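Local structure of peptidyl-prolyl cis-trans isomerase cyclophilin-type (3BO7) at residues A[31-35]-A[171-176]; A[26-30]-A[92-97]. The protein probably catalyses the cis-trans isomerisation of peptide bonds preceding proline, as a member of the cyclophilin family, and so speeds protein folding. All coordinates share one frame; numbering follows the deposited sequence.

Contacts 1 and 2 fix neighbouring turns of the same helix, 28-39, to two parts of the chain far away in sequence. In contact 2 the loop 92-97 grips the first turn and the residues leading into it; in contact 1 the tail 171-176, which follows the last strand of the sheet, lies against the next turn. Their centres are about 15 Å apart, yet they meet where CZ of Phe176 packs 3.5 Å from the backbone O of Pro28. A 1,2-ethanediol, probably from the crystallisation liquor, takes a weak hydrogen bond from Arg29 NH2 in contact 2. It also bonds Arg36, the salt-bridge partner of Asp32 in contact 1.

Contact 1: residues A[31-35]-A[171-176]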
ATOM      1  N   CYS A  31       4.159   8.424   4.772  1.00 32.55           N
ATOM      2  CA  CYS A  31       2.805   8.649   5.283  1.00 32.52           C
ATOM      3  C   CYS A  31       2.237   9.939   4.721  1.00 32.53           C
ATOM      4  O   CYS A  31       1.099   9.969   4.242  1.00 32.55           O
ATOM      5  CB  CYS A  31       2.812   8.689   6.800  1.00 32.34           C
ATOM      6  SG  CYS A  31       3.219   7.111   7.516  1.00 33.35           S
ATOM      7  N   ASP A  32       3.050  10.989   4.754  1.00 32.53           N
ATOM      8  CA  ASP A  32       2.678  12.284   4.188  1.00 32.83           C
ATOM      9  C   ASP A  32       2.313  12.190   2.708  1.00 32.93           C
ATOM     10  O   ASP A  32       1.237  12.631   2.297  1.00 33.45           O
ATOM     11  CB  ASP A  32       3.808  13.285   4.387  1.00 32.67           C
ATOM     12  CG  ASP A  32       3.342  14.709   4.285  1.00 33.63           C
ATOM     13  OD1 ASP A  32       2.123  14.930   4.090  1.00 35.24           O
ATOM     14  OD2 ASP A  32       4.199  15.613   4.409  1.00 33.52           O
ATOM     15  N   SER A  33       3.202  11.598   1.915  1.00 33.09           N
ATOM     16  CA  SER A  33       2.946  11.373   0.493  1.00 32.77           C
ATOM     17  C   SER A  33       1.611  10.678   0.276  1.00 32.65           C
ATOM     18  O   SER A  33       0.807  11.111  -0.561  1.00 32.68           O
ATOM     19  CB  SER A  33       4.070  10.541  -0.133  1.00 32.50           C
ATOM     20  OG  SER A  33       3.786  10.255  -1.490  1.00 32.08           O
ATOM     21  N   PHE A  34       1.388   9.601   1.033  1.00 32.50           N
ATOM     22  CA  PHE A  34       0.217   8.750   0.868  1.00 32.68           C
ATOM     23  C   PHE A  34      -1.063   9.543   1.143  1.00 33.43           C
ATOM     24  O   PHE A  34      -2.033   9.459   0.379  1.00 33.50           O
ATOM     25  CB  PHE A  34       0.323   7.535   1.800  1.00 32.61           C
ATOM     26  CG  PHE A  34      -0.682   6.445   1.513  1.00 32.24           C
ATOM     27  CD1 PHE A  34      -0.403   5.451   0.580  1.00 32.12           C
ATOM     28  CD2 PHE A  34      -1.908   6.411   2.176  1.00 32.35           C
ATOM     29  CE1 PHE A  34      -1.328   4.430   0.311  1.00 31.83           C
ATOM     30  CE2 PHE A  34      -2.841   5.396   1.905  1.00 32.50           C
ATOM     31  CZ  PHE A  34      -2.545   4.408   0.969  1.00 31.84           C
ATOM     32  N   LEU A  35      -1.035  10.321   2.231  1.00 34.20           N
ATOM     33  CA  LEU A  35      -2.168  11.127   2.678  1.00 34.57           C
ATOM     34  C   LEU A  35      -2.420  12.290   1.738  1.00 34.75           C
ATOM     35  O   LEU A  35      -3.573  12.638   1.474  1.00 35.02           O
ATOM     36  CB  LEU A  35      -1.974  11.599   4.136  1.00 34.79           C
ATOM     37  CG  LEU A  35      -2.025  10.486   5.205  1.00 34.47           C
ATOM     38  CD1 LEU A  35      -1.457  10.943   6.546  1.00 34.62           C
ATOM     39  CD2 LEU A  35      -3.433   9.924   5.396  1.00 33.26           C
ATOM     40  N   VAL A 171     -10.000   9.035   5.345  1.00 37.74           N
ATOM     41  CA  VAL A 171      -8.969   9.413   6.299  1.00 37.72           C
ATOM     42  C   VAL A 171      -9.631   9.949   7.570  1.00 37.71           C
ATOM     43  O   VAL A 171     -10.391  10.907   7.521  1.00 37.47           O
ATOM     44  CB  VAL A 171      -7.964  10.432   5.702  1.00 37.68           C
ATOM     45  CG1 VAL A 171      -6.902  10.799   6.724  1.00 37.22           C
ATOM     46  CG2 VAL A 171      -7.307   9.865   4.441  1.00 37.10           C
ATOM     47  N   PHE A 172      -9.340   9.300   8.695  1.00 37.83           N
ATOM     48  CA  PHE A 172      -9.903   9.671   9.990  1.00 37.94           C
ATOM     49  C   PHE A 172      -8.954  10.548  10.790  1.00 38.37           C
ATOM     50  O   PHE A 172      -9.368  11.199  11.749  1.00 38.68           O
ATOM     51  CB  PHE A 172     -10.241   8.419  10.810  1.00 37.70           C
ATOM     52  CG  PHE A 172     -11.366   7.614  10.246  1.00 37.25           C
ATOM     53  CD1 PHE A 172     -12.688   7.931  10.549  1.00 37.30           C
ATOM     54  CD2 PHE A 172     -11.110   6.536   9.408  1.00 36.77           C
ATOM     55  CE1 PHE A 172     -13.734   7.180  10.015  1.00 37.14           C
ATOM     56  CE2 PHE A 172     -12.146   5.778   8.883  1.00 35.96           C
ATOM     57  CZ  PHE A 172     -13.456   6.102   9.180  1.00 36.97           C
ATOM     58  N   LYS A 173      -7.674  10.535  10.421  1.00 38.77           N
ATOM     59  CA  LYS A 173      -6.672  11.371  11.082  1.00 38.81           C
ATOM     60  C   LYS A 173      -5.402  11.503  10.250  1.00 39.00           C
ATOM     61  O   LYS A 173      -4.730  10.519   9.937  1.00 38.89           O
ATOM     62  CB  LYS A 173      -6.327  10.846  12.480  1.00 38.69           C
ATOM     63  CG  LYS A 173      -5.494  11.823  13.274  1.00 39.14           C
ATOM     64  CD  LYS A 173      -4.876  11.163  14.469  1.00 41.12           C
ATOM     65  CE  LYS A 173      -4.061  12.158  15.280  1.00 42.15           C
ATOM     66  NZ  LYS A 173      -3.267  11.426  16.302  1.00 43.79           N
ATOM     67  N   ASN A 174      -5.092  12.736   9.892  1.00 39.13           N
ATOM     68  CA  ASN A 174      -3.858  13.042   9.220  1.00 39.22           C
ATOM     69  C   ASN A 174      -3.076  13.988  10.108  1.00 39.62           C
ATOM     70  O   ASN A 174      -3.482  15.127  10.284  1.00 40.10           O
ATOM     71  CB  ASN A 174      -4.142  13.665   7.851  1.00 38.89           C
ATOM     72  CG  ASN A 174      -2.935  14.335   7.259  1.00 37.52           C
ATOM     73  OD1 ASN A 174      -1.826  14.204   7.767  1.00 37.93           O
ATOM     74  ND2 ASN A 174      -3.142  15.070   6.185  1.00 36.28           N
ATOM     75  N   PRO A 175      -1.956  13.516  10.682  1.00 40.19           N
ATOM     76  CA  PRO A 175      -1.182  14.346  11.610  1.00 40.59           C
ATOM     77  C   PRO A 175      -0.303  15.436  10.960  1.00 41.23           C
ATOM     78  O   PRO A 175       0.375  16.174  11.672  1.00 41.33           O
ATOM     79  CB  PRO A 175      -0.331  13.323  12.362  1.00 40.57           C
ATOM     80  CG  PRO A 175      -0.157  12.189  11.386  1.00 40.43           C
ATOM     81  CD  PRO A 175      -1.370  12.170  10.505  1.00 40.03           C
ATOM     82  N   PHE A 176      -0.325  15.552   9.632  1.00 41.90           N
ATOM     83  CA  PHE A 176       0.457  16.585   8.940  1.00 42.26           C
ATOM     84  C   PHE A 176      -0.415  17.754   8.482  1.00 42.66           C
ATOM     85  O   PHE A 176      -1.218  18.282   9.248  1.00 43.18           O
ATOM     86  CB  PHE A 176       1.196  15.997   7.736  1.00 42.23           C
ATOM     87  CG  PHE A 176       2.008  14.784   8.061  1.00 42.02           C
ATOM     88  CD1 PHE A 176       1.526  13.514   7.759  1.00 41.05           C
ATOM     89  CD2 PHE A 176       3.251  14.910   8.673  1.00 41.73           C
ATOM     90  CE1 PHE A 176       2.269  12.385   8.065  1.00 41.70           C
ATOM     91  CE2 PHE A 176       4.006  13.787   8.983  1.00 42.54           C
ATOM     92  CZ  PHE A 176       3.514  12.520   8.683  1.00 42.16           C
TER
HETATM   93  O   HOH W   1      -0.603  15.241   4.362  1.00 46.03           O
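Asp32 and Phe176, with CA atoms 6.8 Å apart, and Leu35 and Asn174 mark where the tail 171-176 runs closest to one turn of helix 28-39. The tail leaves strand 166-171 and turns a corner at Phe172; with Lys173 this residue forms a classic beta bulge opposite Tyr8. Asp32 lies over one face of the Phe176 ring, its CB 4.1 Å from the centroid in a CH-pi contact and its carboxylate stacked at 17° to the ring plane. Its CG stands anti to the backbone N (chi1 -160°), which lays the carboxylate over the ring while OD2 pairs with Arg36. Leu35 CD1 and Cys31 CB reach the edge of the same ring. The two methyls of Leu35 divide the work: CD1 lies 3.5 Å from Asn174 OD1, and CD2 packs 3.8 Å from Val171 CG1. A water links Asp32 OD1 to Asn174 ND2. Asn174 OD1 also accepts from Phe176 N at 2.7 Å, the donor standing above the carbonyl plane, and this bond closes an Asx turn. The tail so placed lies on a helix that packs, through Leu35, on Leu9 and Leu22 of the antiparallel beta-barrel of the cyclophilin fold.

Contact 2: residues A[26-30]-A[92-97]; sequences MAPRA and EFDNRL. With SO4 (sulfate ion), chain I; EDO (1,2-ethanediol), chain N.
With CG anti to its carbonyl carbon (chi1 -60°) and the chain extended beyond it (chi2 165°), Glu92 delivers its carboxylate to the start of helix 28-39; Met26, likewise turned at chi1, bends at chi3 (-81°) to bring its methyl against Leu97. The two carboxylate oxygens of Glu92 share the first turn. OE2 takes the N-H of Arg29 at 2.9 Å on its syn lone pair, and OE1 takes that of Ala30 at 3.0 Å, also from the syn side but slightly out of plane. OE2 also lies against CD of Pro28, whose nitrogen has no hydrogen to give. A negative group here probably interacts favourably with the helix dipole. The side chain of Arg29 leads away from Glu92: NH1 donates to a sulfate oxygen, O2, and the guanidinium also makes a cation-pi contact with Phe83.

At the other end, Asp94 and Arg96 form a side-on salt bridge, NE to OD1 and NH2 to OD2, both 2.9 Å. Asp94 OD1 accepts the backbone N of Arg96 as well, on its anti lone pair, so three bonds hold the carboxylate within its own turn. Met26 SD sits 3.8 Å above one face of the Arg96 guanidinium, near its rim, while Met26 CG comes within 3.4 Å of Asp94 OD2. On the apolar side, Met26 CB meets Leu97 CD1 at 3.8 Å. Waters lie between Met26 O and the loop, one near Phe93 O and the other near Asp94 OD2. The contact joins a helix N-terminus, with Ala27 as N-cap residue and a glutamate from far along the chain on the first-turn N-H groups, to an Asx turn within the type I beta turn 94-97.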
ATOM      1  N   MET A  26       7.628   7.177  12.418  1.00 34.15           N
ATOM      2  CA  MET A  26       8.834   6.450  12.006  1.00 33.86           C
ATOM      3  C   MET A  26       9.066   6.504  10.493  1.00 33.48           C
ATOM      4  O   MET A  26      10.189   6.313  10.026  1.00 33.61           O
ATOM      5  CB  MET A  26       8.770   4.991  12.474  1.00 33.44           C
ATOM      6  CG  MET A  26       8.917   4.808  13.977  1.00 33.86           C
ATOM      7  SD  MET A  26       8.684   3.104  14.534  1.00 35.19           S
ATOM      8  CE  MET A  26       6.904   2.960  14.601  1.00 34.71           C
ATOM      9  N   ALA A  27       8.001   6.755   9.734  1.00 32.91           N
ATOM     10  CA  ALA A  27       8.096   6.911   8.283  1.00 32.62           C
ATOM     11  C   ALA A  27       7.263   8.106   7.785  1.00 32.30           C
ATOM     12  O   ALA A  27       6.367   7.932   6.959  1.00 32.35           O
ATOM     13  CB  ALA A  27       7.698   5.604   7.562  1.00 31.89           C
ATOM     14  N   PRO A  28       7.578   9.324   8.281  1.00 32.46           N
ATOM     15  CA  PRO A  28       6.818  10.547   7.987  1.00 32.65           C
ATOM     16  C   PRO A  28       6.630  10.870   6.507  1.00 32.88           C
ATOM     17  O   PRO A  28       5.530  11.246   6.105  1.00 33.11           O
ATOM     18  CB  PRO A  28       7.641  11.655   8.671  1.00 32.65           C
ATOM     19  CG  PRO A  28       8.976  11.033   8.983  1.00 31.67           C
ATOM     20  CD  PRO A  28       8.708   9.603   9.193  1.00 32.11           C
ATOM     21  N   ARG A  29       7.679  10.725   5.700  1.00 33.30           N
ATOM     22  CA  ARG A  29       7.605  11.111   4.280  1.00 33.28           C
ATOM     23  C   ARG A  29       6.664  10.213   3.484  1.00 32.96           C
ATOM     24  O   ARG A  29       5.892  10.693   2.645  1.00 32.93           O
ATOM     25  CB  ARG A  29       8.998  11.121   3.651  1.00 33.76           C
ATOM     26  CG  ARG A  29       9.937  12.140   4.269  1.00 35.88           C
ATOM     27  CD  ARG A  29      10.197  13.295   3.317  1.00 39.86           C
ATOM     28  NE  ARG A  29       9.255  14.395   3.458  1.00 42.75           N
ATOM     29  CZ  ARG A  29       9.040  15.323   2.525  1.00 43.49           C
ATOM     30  NH1 ARG A  29       9.684  15.274   1.363  1.00 41.86           N
ATOM     31  NH2 ARG A  29       8.156  16.290   2.755  1.00 44.01           N
ATOM     32  N   ALA A  30       6.719   8.912   3.763  1.00 32.44           N
ATOM     33  CA  ALA A  30       5.859   7.944   3.094  1.00 32.17           C
ATOM     34  C   ALA A  30       4.394   8.113   3.499  1.00 32.15           C
ATOM     35  O   ALA A  30       3.496   7.970   2.670  1.00 32.14           O
ATOM     36  CB  ALA A  30       6.350   6.512   3.354  1.00 31.87           C
ATOM     37  N   GLU A  92      12.746   5.048   4.119  1.00 32.24           N
ATOM     38  CA  GLU A  92      12.739   5.295   5.553  1.00 32.09           C
ATOM     39  C   GLU A  92      12.621   3.966   6.266  1.00 32.30           C
ATOM     40  O   GLU A  92      11.600   3.282   6.164  1.00 32.41           O
ATOM     41  CB  GLU A  92      11.583   6.197   5.952  1.00 31.91           C
ATOM     42  CG  GLU A  92      11.585   7.572   5.299  1.00 30.94           C
ATOM     43  CD  GLU A  92      10.250   8.261   5.442  1.00 30.40           C
ATOM     44  OE1 GLU A  92       9.271   7.802   4.794  1.00 30.80           O
ATOM     45  OE2 GLU A  92      10.186   9.261   6.189  1.00 28.24           O
ATOM     46  N   PHE A  93      13.685   3.608   6.975  1.00 32.30           N
ATOM     47  CA  PHE A  93      13.767   2.349   7.668  1.00 32.32           C
ATOM     48  C   PHE A  93      13.847   2.639   9.151  1.00 32.85           C
ATOM     49  O   PHE A  93      14.216   3.746   9.550  1.00 32.96           O
ATOM     50  CB  PHE A  93      14.986   1.550   7.189  1.00 31.83           C
ATOM     51  CG  PHE A  93      15.056   1.380   5.688  1.00 31.64           C
ATOM     52  CD1 PHE A  93      13.945   0.927   4.966  1.00 30.96           C
ATOM     53  CD2 PHE A  93      16.237   1.661   4.997  1.00 31.15           C
ATOM     54  CE1 PHE A  93      14.003   0.780   3.579  1.00 30.62           C
ATOM     55  CE2 PHE A  93      16.308   1.505   3.603  1.00 30.37           C
ATOM     56  CZ  PHE A  93      15.187   1.058   2.898  1.00 30.78           C
ATOM     57  N   ASP A  94      13.477   1.647   9.958  1.00 33.17           N
ATOM     58  CA  ASP A  94      13.495   1.752  11.404  1.00 33.86           C
ATOM     59  C   ASP A  94      13.501   0.323  11.914  1.00 34.27           C
ATOM     60  O   ASP A  94      12.755  -0.512  11.414  1.00 34.48           O
ATOM     61  CB  ASP A  94      12.253   2.515  11.891  1.00 33.91           C
ATOM     62  CG  ASP A  94      12.346   2.945  13.357  1.00 34.92           C
ATOM     63  OD1 ASP A  94      12.474   2.077  14.251  1.00 35.38           O
ATOM     64  OD2 ASP A  94      12.244   4.160  13.618  1.00 35.90           O
ATOM     65  N   ASN A  95      14.346   0.034  12.899  1.00 34.99           N
ATOM     66  CA  ASN A  95      14.536  -1.344  13.379  1.00 35.49           C
ATOM     67  C   ASN A  95      13.313  -1.937  14.053  1.00 35.06           C
ATOM     68  O   ASN A  95      13.180  -3.152  14.143  1.00 35.24           O
ATOM     69  CB  ASN A  95      15.722  -1.434  14.348  1.00 35.94           C
ATOM     70  CG  ASN A  95      17.042  -1.067  13.704  1.00 37.38           C
ATOM     71  OD1 ASN A  95      17.859  -0.374  14.312  1.00 40.91           O
ATOM     72  ND2 ASN A  95      17.266  -1.530  12.474  1.00 38.15           N
ATOM     73  N   ARG A  96      12.438  -1.067  14.541  1.00 34.84           N
ATOM     74  CA  ARG A  96      11.204  -1.488  15.186  1.00 34.60           C
ATOM     75  C   ARG A  96      10.135  -1.843  14.159  1.00 34.50           C
ATOM     76  O   ARG A  96       9.082  -2.390  14.512  1.00 34.95           O
ATOM     77  CB  ARG A  96      10.711  -0.390  16.128  1.00 34.50           C
ATOM     78  CG  ARG A  96      11.689  -0.075  17.274  1.00 35.16           C
ATOM     79  CD  ARG A  96      11.364   1.257  17.932  1.00 36.52           C
ATOM     80  NE  ARG A  96      11.722   2.385  17.072  1.00 39.34           N
ATOM     81  CZ  ARG A  96      11.469   3.664  17.352  1.00 40.74           C
ATOM     82  NH1 ARG A  96      10.844   4.000  18.479  1.00 41.38           N
ATOM     83  NH2 ARG A  96      11.835   4.609  16.497  1.00 39.19           N
ATOM     84  N   LEU A  97      10.414  -1.536  12.892  1.00 34.01           N
ATOM     85  CA  LEU A  97       9.513  -1.839  11.786  1.00 33.48           C
ATOM     86  C   LEU A  97      10.096  -2.896  10.849  1.00 33.56           C
ATOM     87  O   LEU A  97      11.004  -2.619  10.054  1.00 33.25           O
ATOM     88  CB  LEU A  97       9.146  -0.568  11.013  1.00 33.27           C
ATOM     89  CG  LEU A  97       8.277   0.456  11.746  1.00 32.43           C
ATOM     90  CD1 LEU A  97       8.042   1.672  10.867  1.00 32.11           C
ATOM     91  CD2 LEU A  97       6.962  -0.166  12.202  1.00 31.05           C
TER
HETATM   92  S   SO4 I 202      12.597  13.005   0.452  0.50 22.87           S
HETATM   93  O1  SO4 I 202      11.929  12.066   1.338  0.50 20.98           O
HETATM   94  O2  SO4 I 202      11.622  13.935  -0.109  0.50 22.19           O
HETATM   95  O3  SO4 I 202      13.615  13.772   1.178  0.50 22.11           O
HETATM   96  O4  SO4 I 202      13.258  12.246  -0.607  0.50 21.97           O
HETATM   97  C1  EDO N 207       6.990  19.314   1.056  1.00 66.42           C
HETATM   98  O1  EDO N 207       7.986  18.648   0.270  1.00 66.27           O
HETATM   99  C2  EDO N 207       6.392  20.447   0.229  1.00 67.32           C
HETATM  100  O2  EDO N 207       5.085  20.793   0.711  1.00 67.08           O
HETATM  101  O   HOH W   2      13.259   6.346   9.422  1.00 33.34           O
HETATM  102  O   HOH W   3      12.363   6.256  12.188  1.00 35.52           O